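Local coordinates for terminal oxygenase component of carbazole 1,9a-dioxygenase (Nocardioides aromaticivorans, PDB 3GCF), which serves as the Rieske-type [2Fe-2S] and non-heme iron oxygenase of a carbazole-attacking dioxygenase system, probably taking electrons from a ferredoxin to insert molecular oxygen, at residues A[134-139]-A[164-169]; A[196-201]-A[278-283]; A[265-268]-A[274-277]; A[302-307]-A[328-333]; A[315-318]-A[324-327]. One frame throughout, in Å; residues are numbered along the deposited sequence.

Contact 1: residues A[134-139]-A[164-169]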
# COMPACT_ATOMS: atom_id res chain seq x y z
N VAL A 134 36.60 1.24 -6.90
CA VAL A 134 36.62 1.26 -5.45
C VAL A 134 37.65 2.29 -5.00
O VAL A 134 38.80 2.28 -5.44
CB VAL A 134 36.98 -0.13 -4.89
CG1 VAL A 134 37.06 -0.08 -3.37
CG2 VAL A 134 35.93 -1.14 -5.32
N ALA A 135 37.23 3.21 -4.13
CA ALA A 135 38.13 4.24 -3.64
C ALA A 135 37.78 4.59 -2.20
O ALA A 135 36.61 4.81 -1.88
CB ALA A 135 38.07 5.48 -4.52
N GLN A 136 38.80 4.64 -1.35
CA GLN A 136 38.63 4.97 0.05
C GLN A 136 37.60 4.05 0.71
O GLN A 136 36.79 4.49 1.51
CB GLN A 136 38.19 6.43 0.19
CG GLN A 136 39.14 7.41 -0.49
CD GLN A 136 40.49 7.51 0.20
OE1 GLN A 136 41.09 6.51 0.57
NE2 GLN A 136 40.97 8.73 0.37
N GLY A 137 37.65 2.77 0.35
CA GLY A 137 36.74 1.80 0.92
C GLY A 137 35.31 1.89 0.41
O GLY A 137 34.42 1.21 0.93
N VAL A 138 35.08 2.73 -0.60
CA VAL A 138 33.74 2.88 -1.14
C VAL A 138 33.62 2.36 -2.56
O VAL A 138 34.46 2.66 -3.42
CB VAL A 138 33.28 4.35 -1.11
CG1 VAL A 138 31.87 4.46 -1.66
CG2 VAL A 138 33.33 4.88 0.31
N VAL A 139 32.58 1.58 -2.81
CA VAL A 139 32.33 1.03 -4.13
C VAL A 139 31.50 2.00 -4.95
O VAL A 139 30.33 2.24 -4.64
CB VAL A 139 31.55 -0.30 -4.04
CG1 VAL A 139 31.20 -0.79 -5.45
CG2 VAL A 139 32.38 -1.34 -3.30
N THR A 164 44.80 9.91 4.16
CA THR A 164 43.62 9.82 5.01
C THR A 164 43.01 8.43 4.92
O THR A 164 43.38 7.63 4.06
CB THR A 164 42.53 10.83 4.58
OG1 THR A 164 42.07 10.49 3.26
CG2 THR A 164 43.09 12.26 4.57
N HIS A 165 42.09 8.14 5.83
CA HIS A 165 41.39 6.88 5.84
C HIS A 165 39.92 7.23 6.04
O HIS A 165 39.60 8.19 6.75
CB HIS A 165 41.86 5.98 6.98
CG HIS A 165 41.43 4.56 6.83
ND1 HIS A 165 41.99 3.71 5.90
CD2 HIS A 165 40.46 3.84 7.45
CE1 HIS A 165 41.38 2.54 5.95
NE2 HIS A 165 40.45 2.59 6.89
N LEU A 166 39.03 6.47 5.41
CA LEU A 166 37.61 6.75 5.51
C LEU A 166 36.80 5.55 5.99
O LEU A 166 37.13 4.40 5.70
CB LEU A 166 37.05 7.23 4.16
CG LEU A 166 37.48 8.62 3.71
CD1 LEU A 166 38.97 8.63 3.37
CD2 LEU A 166 36.66 9.05 2.49
N LEU A 167 35.74 5.84 6.74
CA LEU A 167 34.85 4.83 7.28
C LEU A 167 33.45 5.41 7.26
O LEU A 167 33.26 6.59 7.57
CB LEU A 167 35.26 4.49 8.72
CG LEU A 167 36.64 3.85 8.87
CD1 LEU A 167 37.05 3.89 10.33
CD2 LEU A 167 36.61 2.41 8.35
N GLY A 168 32.47 4.61 6.89
CA GLY A 168 31.11 5.11 6.85
C GLY A 168 30.04 4.04 6.91
O GLY A 168 30.32 2.86 7.09
N ILE A 169 28.79 4.48 6.78
CA ILE A 169 27.64 3.59 6.77
C ILE A 169 26.67 4.15 5.76
O ILE A 169 26.83 5.28 5.29
CB ILE A 169 26.94 3.54 8.15
CG1 ILE A 169 26.51 4.95 8.56
CG2 ILE A 169 27.88 2.91 9.19
CD1 ILE A 169 25.70 5.00 9.83
O HOH W 1 40.19 5.06 3.22
O HOH W 2 35.21 3.70 3.86
O HOH W 3 43.69 6.69 1.43

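Contact 2: residues A[196-201]-A[278-283]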
# COMPACT_ATOMS: atom_id res chain seq x y z
N SER A 196 20.55 17.18 20.40
CA SER A 196 21.23 15.91 20.16
C SER A 196 22.26 15.70 21.26
O SER A 196 22.97 16.63 21.63
CB SER A 196 21.96 15.92 18.81
OG SER A 196 22.88 14.85 18.72
N PRO A 197 22.33 14.48 21.82
CA PRO A 197 23.30 14.20 22.89
C PRO A 197 24.75 14.40 22.43
O PRO A 197 25.67 14.47 23.25
CB PRO A 197 22.99 12.75 23.28
CG PRO A 197 22.38 12.17 22.03
CD PRO A 197 21.49 13.30 21.55
N TRP A 198 24.96 14.49 21.12
CA TRP A 198 26.30 14.69 20.59
C TRP A 198 26.80 16.12 20.85
O TRP A 198 28.00 16.35 20.95
CB TRP A 198 26.34 14.40 19.08
CG TRP A 198 27.73 14.49 18.49
CD1 TRP A 198 28.15 15.37 17.53
CD2 TRP A 198 28.87 13.69 18.83
NE1 TRP A 198 29.48 15.16 17.26
CE2 TRP A 198 29.95 14.14 18.04
CE3 TRP A 198 29.08 12.62 19.73
CZ2 TRP A 198 31.23 13.57 18.11
CZ3 TRP A 198 30.36 12.05 19.81
CH2 TRP A 198 31.41 12.53 19.00
N VAL A 199 25.87 17.07 20.97
CA VAL A 199 26.26 18.45 21.22
C VAL A 199 27.05 18.55 22.52
O VAL A 199 28.19 19.02 22.53
CB VAL A 199 25.03 19.39 21.27
CG1 VAL A 199 25.44 20.77 21.78
CG2 VAL A 199 24.45 19.53 19.87
N SER A 200 26.47 18.10 23.63
CA SER A 200 27.21 18.14 24.88
C SER A 200 28.18 16.95 24.88
O SER A 200 29.27 17.01 25.44
CB SER A 200 26.26 18.07 26.08
OG SER A 200 25.52 16.86 26.09
N GLY A 201 27.77 15.87 24.20
CA GLY A 201 28.62 14.69 24.12
C GLY A 201 30.03 14.97 23.66
O GLY A 201 30.99 14.40 24.18
N PRO A 278 35.22 21.03 9.71
CA PRO A 278 35.36 19.62 10.08
C PRO A 278 34.09 19.17 10.79
O PRO A 278 33.32 20.00 11.28
CB PRO A 278 36.57 19.63 11.01
CG PRO A 278 36.35 20.91 11.78
CD PRO A 278 35.88 21.90 10.71
N PHE A 279 33.86 17.86 10.86
CA PHE A 279 32.66 17.34 11.51
C PHE A 279 32.73 15.82 11.47
O PHE A 279 33.27 15.26 10.52
CB PHE A 279 31.41 17.82 10.76
CG PHE A 279 30.16 17.75 11.58
CD1 PHE A 279 29.84 18.76 12.47
CD2 PHE A 279 29.31 16.64 11.48
CE1 PHE A 279 28.69 18.68 13.27
CE2 PHE A 279 28.17 16.54 12.28
CZ PHE A 279 27.85 17.56 13.17
N PRO A 280 32.19 15.13 12.49
CA PRO A 280 31.51 15.65 13.68
C PRO A 280 32.47 16.04 14.80
O PRO A 280 32.06 16.31 15.93
CB PRO A 280 30.61 14.49 14.09
CG PRO A 280 31.45 13.30 13.74
CD PRO A 280 32.02 13.67 12.39
N ASP A 281 33.76 16.07 14.47
CA ASP A 281 34.81 16.42 15.42
C ASP A 281 35.87 17.22 14.67
O ASP A 281 36.00 17.10 13.45
CB ASP A 281 35.43 15.14 16.00
CG ASP A 281 36.43 15.42 17.11
OD1 ASP A 281 35.99 15.68 18.25
OD2 ASP A 281 37.65 15.39 16.84
N PRO A 282 36.64 18.07 15.38
CA PRO A 282 37.67 18.85 14.69
C PRO A 282 38.65 17.97 13.89
O PRO A 282 39.17 18.40 12.86
CB PRO A 282 38.37 19.58 15.83
CG PRO A 282 37.25 19.81 16.80
CD PRO A 282 36.53 18.47 16.79
N THR A 283 38.90 16.76 14.37
CA THR A 283 39.83 15.84 13.71
C THR A 283 39.22 15.04 12.56
O THR A 283 39.85 14.11 12.05
CB THR A 283 40.40 14.82 14.70
OG1 THR A 283 39.33 13.99 15.18
CG2 THR A 283 41.08 15.51 15.87

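Contact 3: residues A[265-268]-A[274-277]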
# COMPACT_ATOMS: atom_id res chain seq x y z
N GLN A 265 33.29 25.10 7.35
CA GLN A 265 32.85 25.18 5.96
C GLN A 265 31.96 24.00 5.61
O GLN A 265 32.17 22.89 6.11
CB GLN A 265 34.04 25.18 5.00
CG GLN A 265 34.91 26.42 5.03
CD GLN A 265 36.05 26.37 4.02
OE1 GLN A 265 36.64 27.40 3.68
NE2 GLN A 265 36.36 25.18 3.53
N VAL A 266 30.97 24.24 4.76
CA VAL A 266 30.09 23.17 4.30
C VAL A 266 29.91 23.40 2.81
O VAL A 266 29.75 24.54 2.37
CB VAL A 266 28.71 23.17 5.02
CG1 VAL A 266 27.98 24.48 4.78
CG2 VAL A 266 27.89 22.00 4.52
N SER A 267 29.97 22.33 2.04
CA SER A 267 29.84 22.45 0.60
C SER A 267 29.19 21.24 -0.04
O SER A 267 29.21 20.14 0.51
CB SER A 267 31.23 22.67 -0.03
OG SER A 267 32.11 21.61 0.32
N VAL A 268 28.60 21.46 -1.21
CA VAL A 268 27.96 20.38 -1.94
C VAL A 268 28.52 20.39 -3.36
O VAL A 268 28.71 21.46 -3.95
CB VAL A 268 26.41 20.55 -1.96
CG1 VAL A 268 26.04 21.84 -2.67
CG2 VAL A 268 25.77 19.35 -2.63
N LEU A 274 27.86 16.09 -0.16
CA LEU A 274 28.15 17.08 0.87
C LEU A 274 29.52 16.88 1.51
O LEU A 274 30.04 15.76 1.57
CB LEU A 274 27.09 17.02 1.97
CG LEU A 274 26.96 18.21 2.93
CD1 LEU A 274 26.20 19.31 2.22
CD2 LEU A 274 26.22 17.81 4.20
N LYS A 275 30.08 17.98 2.00
CA LYS A 275 31.35 17.96 2.70
C LYS A 275 31.24 18.95 3.86
O LYS A 275 31.06 20.15 3.65
CB LYS A 275 32.50 18.37 1.76
CG LYS A 275 33.87 18.32 2.43
CD LYS A 275 34.98 18.85 1.53
CE LYS A 275 36.33 18.74 2.24
NZ LYS A 275 37.46 19.24 1.40
N VAL A 276 31.33 18.44 5.08
CA VAL A 276 31.25 19.26 6.29
C VAL A 276 32.65 19.23 6.88
O VAL A 276 33.14 18.17 7.31
CB VAL A 276 30.23 18.69 7.28
CG1 VAL A 276 29.96 19.69 8.40
CG2 VAL A 276 28.94 18.36 6.54
N ASP A 277 33.27 20.40 6.92
CA ASP A 277 34.65 20.55 7.36
C ASP A 277 34.89 21.54 8.51
O ASP A 277 34.77 22.75 8.34
CB ASP A 277 35.43 21.00 6.12
CG ASP A 277 36.91 20.87 6.26
OD1 ASP A 277 37.39 20.51 7.36
OD2 ASP A 277 37.60 21.14 5.26
O HOH W 4 35.87 22.58 3.03
O HOH W 5 33.24 22.07 2.73

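Contact 4: residues A[302-307]-A[328-333]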
# COMPACT_ATOMS: atom_id res chain seq x y z
N GLN A 302 27.10 8.15 4.84
CA GLN A 302 27.79 9.06 5.74
C GLN A 302 29.20 8.50 5.81
O GLN A 302 29.38 7.36 6.23
CB GLN A 302 27.16 9.05 7.13
CG GLN A 302 25.78 9.64 7.20
CD GLN A 302 25.06 9.22 8.46
OE1 GLN A 302 24.68 8.07 8.61
NE2 GLN A 302 24.89 10.16 9.38
N VAL A 303 30.20 9.28 5.41
CA VAL A 303 31.58 8.81 5.43
C VAL A 303 32.48 9.79 6.15
O VAL A 303 32.55 10.97 5.81
CB VAL A 303 32.12 8.61 3.99
CG1 VAL A 303 33.43 7.83 4.03
CG2 VAL A 303 31.10 7.87 3.15
N LEU A 304 33.19 9.28 7.16
CA LEU A 304 34.09 10.11 7.95
C LEU A 304 35.53 9.94 7.48
O LEU A 304 35.99 8.82 7.25
CB LEU A 304 33.95 9.76 9.43
CG LEU A 304 32.54 9.95 10.00
CD1 LEU A 304 32.56 9.69 11.50
CD2 LEU A 304 32.04 11.37 9.71
N GLN A 305 36.23 11.06 7.34
CA GLN A 305 37.61 11.06 6.88
C GLN A 305 38.58 11.55 7.94
O GLN A 305 38.43 12.64 8.48
CB GLN A 305 37.74 11.93 5.63
CG GLN A 305 39.17 12.11 5.13
CD GLN A 305 39.21 12.97 3.88
OE1 GLN A 305 38.69 14.08 3.87
NE2 GLN A 305 39.81 12.45 2.82
N ARG A 306 39.59 10.73 8.22
CA ARG A 306 40.60 11.05 9.21
C ARG A 306 42.00 11.01 8.59
O ARG A 306 42.34 10.09 7.85
CB ARG A 306 40.52 10.03 10.35
CG ARG A 306 41.74 9.99 11.27
CD ARG A 306 41.93 11.30 12.00
NE ARG A 306 40.88 11.55 12.99
CZ ARG A 306 40.72 10.85 14.11
NH1 ARG A 306 41.55 9.85 14.38
NH2 ARG A 306 39.76 11.16 14.97
N LYS A 307 42.80 12.03 8.87
CA LYS A 307 44.17 12.07 8.35
C LYS A 307 44.97 11.04 9.15
O LYS A 307 44.85 10.98 10.38
CB LYS A 307 44.76 13.47 8.53
CG LYS A 307 46.09 13.68 7.82
CD LYS A 307 46.56 15.13 7.93
CE LYS A 307 47.89 15.33 7.20
NZ LYS A 307 48.39 16.74 7.28
N ASP A 328 27.49 7.56 18.24
CA ASP A 328 27.31 8.84 18.94
C ASP A 328 27.05 9.99 17.98
O ASP A 328 26.34 10.94 18.33
CB ASP A 328 28.53 9.18 19.80
CG ASP A 328 28.67 8.28 21.02
OD1 ASP A 328 27.72 7.52 21.32
OD2 ASP A 328 29.73 8.34 21.69
N ALA A 329 27.61 9.93 16.78
CA ALA A 329 27.41 11.02 15.82
C ALA A 329 26.60 10.64 14.58
O ALA A 329 25.55 11.22 14.33
CB ALA A 329 28.76 11.60 15.41
N LEU A 330 27.09 9.68 13.79
CA LEU A 330 26.36 9.31 12.58
C LEU A 330 24.91 8.96 12.88
O LEU A 330 24.03 9.14 12.04
CB LEU A 330 27.09 8.18 11.83
CG LEU A 330 28.53 8.55 11.41
CD1 LEU A 330 29.05 7.52 10.41
CD2 LEU A 330 28.57 9.94 10.78
N HIS A 331 24.65 8.45 14.09
CA HIS A 331 23.29 8.15 14.50
C HIS A 331 22.82 9.20 15.51
O HIS A 331 21.82 9.89 15.28
CB HIS A 331 23.19 6.76 15.15
CG HIS A 331 23.25 5.63 14.17
ND1 HIS A 331 22.32 5.47 13.17
CD2 HIS A 331 24.16 4.64 14.00
CE1 HIS A 331 22.66 4.44 12.41
NE2 HIS A 331 23.78 3.92 12.90
N GLY A 332 23.57 9.34 16.61
CA GLY A 332 23.22 10.28 17.66
C GLY A 332 22.98 11.71 17.22
O GLY A 332 22.18 12.43 17.83
N PHE A 333 23.66 12.14 16.16
CA PHE A 333 23.48 13.49 15.67
C PHE A 333 22.61 13.53 14.42
O PHE A 333 21.63 14.27 14.36
CB PHE A 333 24.83 14.15 15.34
CG PHE A 333 24.72 15.59 14.92
CD1 PHE A 333 24.69 16.61 15.87
CD2 PHE A 333 24.57 15.92 13.57
CE1 PHE A 333 24.53 17.94 15.48
CE2 PHE A 333 24.41 17.25 13.17
CZ PHE A 333 24.38 18.26 14.13

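Contact 5: residues A[315-318]-A[324-327]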
# COMPACT_ATOMS: atom_id res chain seq x y z
N LYS A 315 44.23 2.03 12.59
CA LYS A 315 43.64 1.18 13.61
C LYS A 315 42.95 1.98 14.71
O LYS A 315 41.87 1.61 15.16
CB LYS A 315 44.71 0.27 14.23
CG LYS A 315 44.72 -1.12 13.63
CD LYS A 315 44.73 -1.04 12.11
CE LYS A 315 44.20 -2.32 11.48
NZ LYS A 315 43.98 -2.14 10.01
N THR A 316 43.58 3.07 15.12
CA THR A 316 43.01 3.92 16.16
C THR A 316 41.70 4.53 15.67
O THR A 316 40.74 4.62 16.42
CB THR A 316 44.00 5.03 16.55
OG1 THR A 316 45.18 4.43 17.12
CG2 THR A 316 43.39 5.98 17.58
N PHE A 317 41.67 4.92 14.40
CA PHE A 317 40.46 5.51 13.81
C PHE A 317 39.35 4.45 13.75
O PHE A 317 38.23 4.70 14.18
CB PHE A 317 40.76 6.04 12.41
CG PHE A 317 39.57 6.65 11.71
CD1 PHE A 317 38.62 7.38 12.42
CD2 PHE A 317 39.41 6.51 10.33
CE1 PHE A 317 37.52 7.96 11.77
CE2 PHE A 317 38.33 7.08 9.67
CZ PHE A 317 37.38 7.81 10.39
N GLU A 318 39.68 3.28 13.23
CA GLU A 318 38.69 2.21 13.13
C GLU A 318 38.10 1.89 14.50
O GLU A 318 36.90 1.63 14.61
CB GLU A 318 39.31 0.96 12.51
CG GLU A 318 39.96 1.23 11.16
CD GLU A 318 40.58 -0.01 10.54
OE1 GLU A 318 41.26 -0.76 11.27
OE2 GLU A 318 40.38 -0.22 9.33
N ARG A 324 32.75 5.02 19.14
CA ARG A 324 32.22 6.36 19.34
C ARG A 324 31.58 7.10 18.16
O ARG A 324 30.38 7.37 18.17
CB ARG A 324 33.34 7.24 19.92
CG ARG A 324 32.86 8.58 20.43
CD ARG A 324 34.00 9.46 20.93
NE ARG A 324 33.48 10.69 21.52
CZ ARG A 324 34.17 11.82 21.63
NH1 ARG A 324 35.43 11.89 21.20
NH2 ARG A 324 33.60 12.89 22.18
N TRP A 325 32.39 7.46 17.16
CA TRP A 325 31.90 8.23 16.02
C TRP A 325 30.61 7.72 15.36
O TRP A 325 29.67 8.49 15.17
CB TRP A 325 32.99 8.32 14.95
CG TRP A 325 34.35 8.83 15.42
CD1 TRP A 325 35.56 8.29 15.12
CD2 TRP A 325 34.61 9.99 16.23
NE1 TRP A 325 36.57 9.03 15.69
CE2 TRP A 325 36.02 10.08 16.38
CE3 TRP A 325 33.80 10.96 16.84
CZ2 TRP A 325 36.63 11.11 17.11
CZ3 TRP A 325 34.41 11.98 17.57
CH2 TRP A 325 35.81 12.04 17.70
N ARG A 326 30.57 6.44 15.03
CA ARG A 326 29.40 5.89 14.35
C ARG A 326 28.07 6.05 15.08
O ARG A 326 27.14 6.66 14.55
CB ARG A 326 29.60 4.41 14.03
CG ARG A 326 28.51 3.84 13.11
CD ARG A 326 28.58 2.33 13.05
NE ARG A 326 28.38 1.75 14.37
CZ ARG A 326 29.04 0.70 14.84
NH1 ARG A 326 29.95 0.10 14.09
NH2 ARG A 326 28.80 0.26 16.07
N ASP A 327 27.98 5.52 16.29
CA ASP A 327 26.72 5.60 17.01
C ASP A 327 26.45 6.92 17.71
O ASP A 327 25.31 7.37 17.75
CB ASP A 327 26.62 4.42 18.00
CG ASP A 327 26.72 3.08 17.29
OD1 ASP A 327 26.40 3.03 16.08
OD2 ASP A 327 27.09 2.08 17.93

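Contact 1: residues A[134-139]-A[164-169]
Gln136 folds its side chain across the end of Leu166, and most of the direct touching between 134-139 and 164-169 comes from this overlap. CB lies 3.8 Å from Leu166 CD2, while farther out the amide carbon CD approaches Leu166 CD1 to 3.7 Å; CD2 thus meets CB, and CD1 runs along the chain from CB to the amide. A bend at its second torsion (chi2 -69°) lays the amide over Leu166 instead of beyond it. NE2 also passes 3.6 Å from Thr164 OG1, but no hydrogen bond joins them: NE2 donates to the carbonyls of Phe159 and Asp161, and Thr164 OG1 is engaged by Asp161 O and Gln305 NE2. Water supplies the polar link. One molecule donates to Gln136 OE1 and accepts from Leu166 N, 2.9 Å away; a second donates to Gln136 O, also at 2.9 Å, and weakly to Leu166 O. The glutamine is presented by a two-residue hairpin, a type I' turn from Ala135 to Val138 closed by paired backbone bonds, with Gln136 and Gly137 at its corners, both at positive phi. This is a water-mediated junction between two antiparallel sheets, one containing strands of the Rieske region and the other belonging to the catalytic, Bet v 1-like region. Strand 164-173 borders the latter sheet within the chain and pairs with strand 298-307. On one of its faces Leu166, turned to the hairpin, packs against Val303, Gln305 and Phe159, while on the other His165 and Leu167 lie against helix 311-331.

Contact 2: residues A[196-201]-A[278-283]
Next to the mononuclear iron site, Trp198 of the short helix 197-201 reaches Pro280 in the loop between strands 273-277 and 285-292; its side chain comes within about 8 Å, nearest atoms, of the iron ligand His193. The indole NE1 donates to Pro280 O at 3.1 Å. The carbonyl oxygen lies at the edge of the indole, close to its plane, yet the bond is somewhat bent (147° at the hydrogen), and the donor is tilted out of the carbonyl plane. The proline ring shares in the same approach, with Pro280 CB 3.4 Å from NE1; NE1 thus meets the carbonyl oxygen near the ring plane and the proline CB from well off it. Trp198 gets there because its CG stands anti to the backbone N (chi1 -176°), which sends the indole outward from the helix. That helix begins with a classic N-cap: Ser196 OG accepts from Trp198 N at 3.2 Å and is bonded in addition to Gly332 O. Across the interface the loop is shaped by cis peptide bonds before Pro278 and Pro280, and Pro280 CB sits 3.5 Å above one face of the Phe279 ring. Asp281 then forms an Asx turn, its OD2 accepting from Thr283 N at 3.1 Å. Thr283 OG1 donates to that same oxygen at 2.7 Å from the opposite face of the carboxylate, so OD2 is gripped twice. The other oxygen, OD1, has a salt bridge to Lys260 and a hydrogen bond from Asn202, which ties the loop to the chain leaving the helix.

Contact 3: residues A[265-268]-A[274-277]
Val266 and Leu274 form the apolar centre of this hairpin, Val266 CG2 lying 3.9 Å from Leu274 CD1. Leu274 carries CG anti to its own amide nitrogen (chi1 -163°), and this swings CD1 back across the strand boundary, diagonal to the backbone pairing and 3.6 Å from Ser267 O. Val276 CG2 meets Val266 CG2 more loosely at 4.3 Å, and Val268 flanks Leu274 farther along. The side chain of Phe185 joins this face, touching Val266, Val268 and Leu274. The backbones beneath belong to antiparallel strands 265-269 and 273-277, whose short segments run at 172°. Val266 with Val276 and Val268 with Leu274 are the non-hydrogen-bonded pairs; Gln265 with Asp277 and Ser267 with Lys275 are the hydrogen-bonded ones, each with two reciprocal N-H to O bonds, such as Asp277 N to Gln265 O at 2.8 Å. Between them Val266 CA makes a C-H...O contact with Lys275 O at 3.2 Å. The opposite face is polar. Ser267 OG rests 3.6 Å from Lys275 CB, while its hydroxyl pairs with Trp269 NE1 and with a water, 2.7 Å away, that also donates to Lys275 O. The lysine chain runs on fully extended to Pro157 O. At the end of the pair, a water donates to Asp277 OD2, 3.2 Å away, and takes a weak bond from Gln265 NE2. The chemistry therefore divides the hairpin: the valine and leucine face turns to Phe185, with Leu274 about 8 Å from the mononuclear iron (side chain to metal), whereas Ser267 and Lys275 satisfy their polar groups through water, the Trp269 indole and Pro157 O.

Contact 4: residues A[302-307]-A[328-333]
A buried strand-to-helix contact, part polar and part apolar, joins Gln302 and Leu304 of strand 298-307 to Leu330, late in helix 311-331; Gln302 lies about 6 Å, between side chains, from the iron ligand Asp337. Gln302 NE2 donates to Leu330 O at 3.0 Å, almost straight at 162°. The donor lies in the carbonyl plane on a lone pair, and the oxygen in turn lies near the plane of the glutamine amide. Arg171 NH2 completes the arrangement by bonding both to Gln302 OE1 and to Leu330 O, so the amide is held at both its oxygen and its nitrogen, consistent with a single flip state. Alongside, the Leu330 side chain runs past Gln302 in the opposite direction, CD2 passing 4.0 Å from Gln302 CB. Leu304 then meets Leu330 tip to tip, their CD2 methyls 3.9 Å apart. An alanine at Gln302 would remove the amide, and is likely to leave Leu330 O without one of its donors and Arg171 NH2 without the glutamine oxygen while opening a gap beside the leucine. The helix has a wider, pi-type turn here. Segment 328-333 lies between strand 164-173, whose Ile169 and Arg171 adjoin Gln302 and His331, and helix 197-201, whose Trp198 touches Asp328, Ala329 and Phe333.

Contact 5: residues A[315-318]-A[324-327]
Phe317 and Trp325, two turns apart on helix 311-331, account for all the surface buried between 315-318 and 324-327. The edge of the phenyl ring approaches the five-membered ring of the indole: Phe317 CE1 lies 3.9 Å from Trp325 CD1, which sits near the phenyl plane. The ring planes meet at 52° with centroids 6.0 Å apart, an oblique pair that is neither a stack nor a T. Different first torsions bring the rings together, CG of Phe317 anti to its backbone N (chi1 179°) and CG of Trp325 anti to its carbonyl carbon (chi1 -53°). Both rings rest on Leu304 and Arg306 of strand 298-307 and on Leu284, so the pair packs the helix against that strand and the loop at Leu284. Replacing Phe317 by an alanine would probably leave CD1 of Trp325 without its aromatic neighbour and open a gap beside Leu304. Away from the rings, Arg326 grips the Asp327 carboxylate side-on, NE to OD1 at 2.9 Å and NH2 to OD2 at 3.1 Å, and has a second charged partner in Glu322. The cross-contact itself is purely apolar: the one polar atom of the indole, NE1, is satisfied by Glu320 OE2, which also pairs with Arg306, so this ion pair would be expected to orient the ring that Phe317 packs against.

Contacts 1, 3 and 4 draw on one antiparallel sheet, and contact 4 is joined to contact 1 by neighbouring strands, with Leu167 O 2.7 Å from Leu304 N. Contact 5 lies on the helix that also supplies contact 4, and its Phe317 packs on Leu167 of contact 1. Contact 2 touches both contact 4 and contact 5: Ser196 OG is 2.7 Å from Gly332 O of contact 4, and Trp198 CH2 is 3.4 Å from Trp325 CZ3 of contact 5. Contact 3 adjoins contact 2 in sequence. Measured to nearest side-chain atoms, the mononuclear iron is about 8 Å from Leu274, 9 Å from Gln302 and 11 Å from Trp198, whereas contacts 1 and 5 lie away from the metal sites.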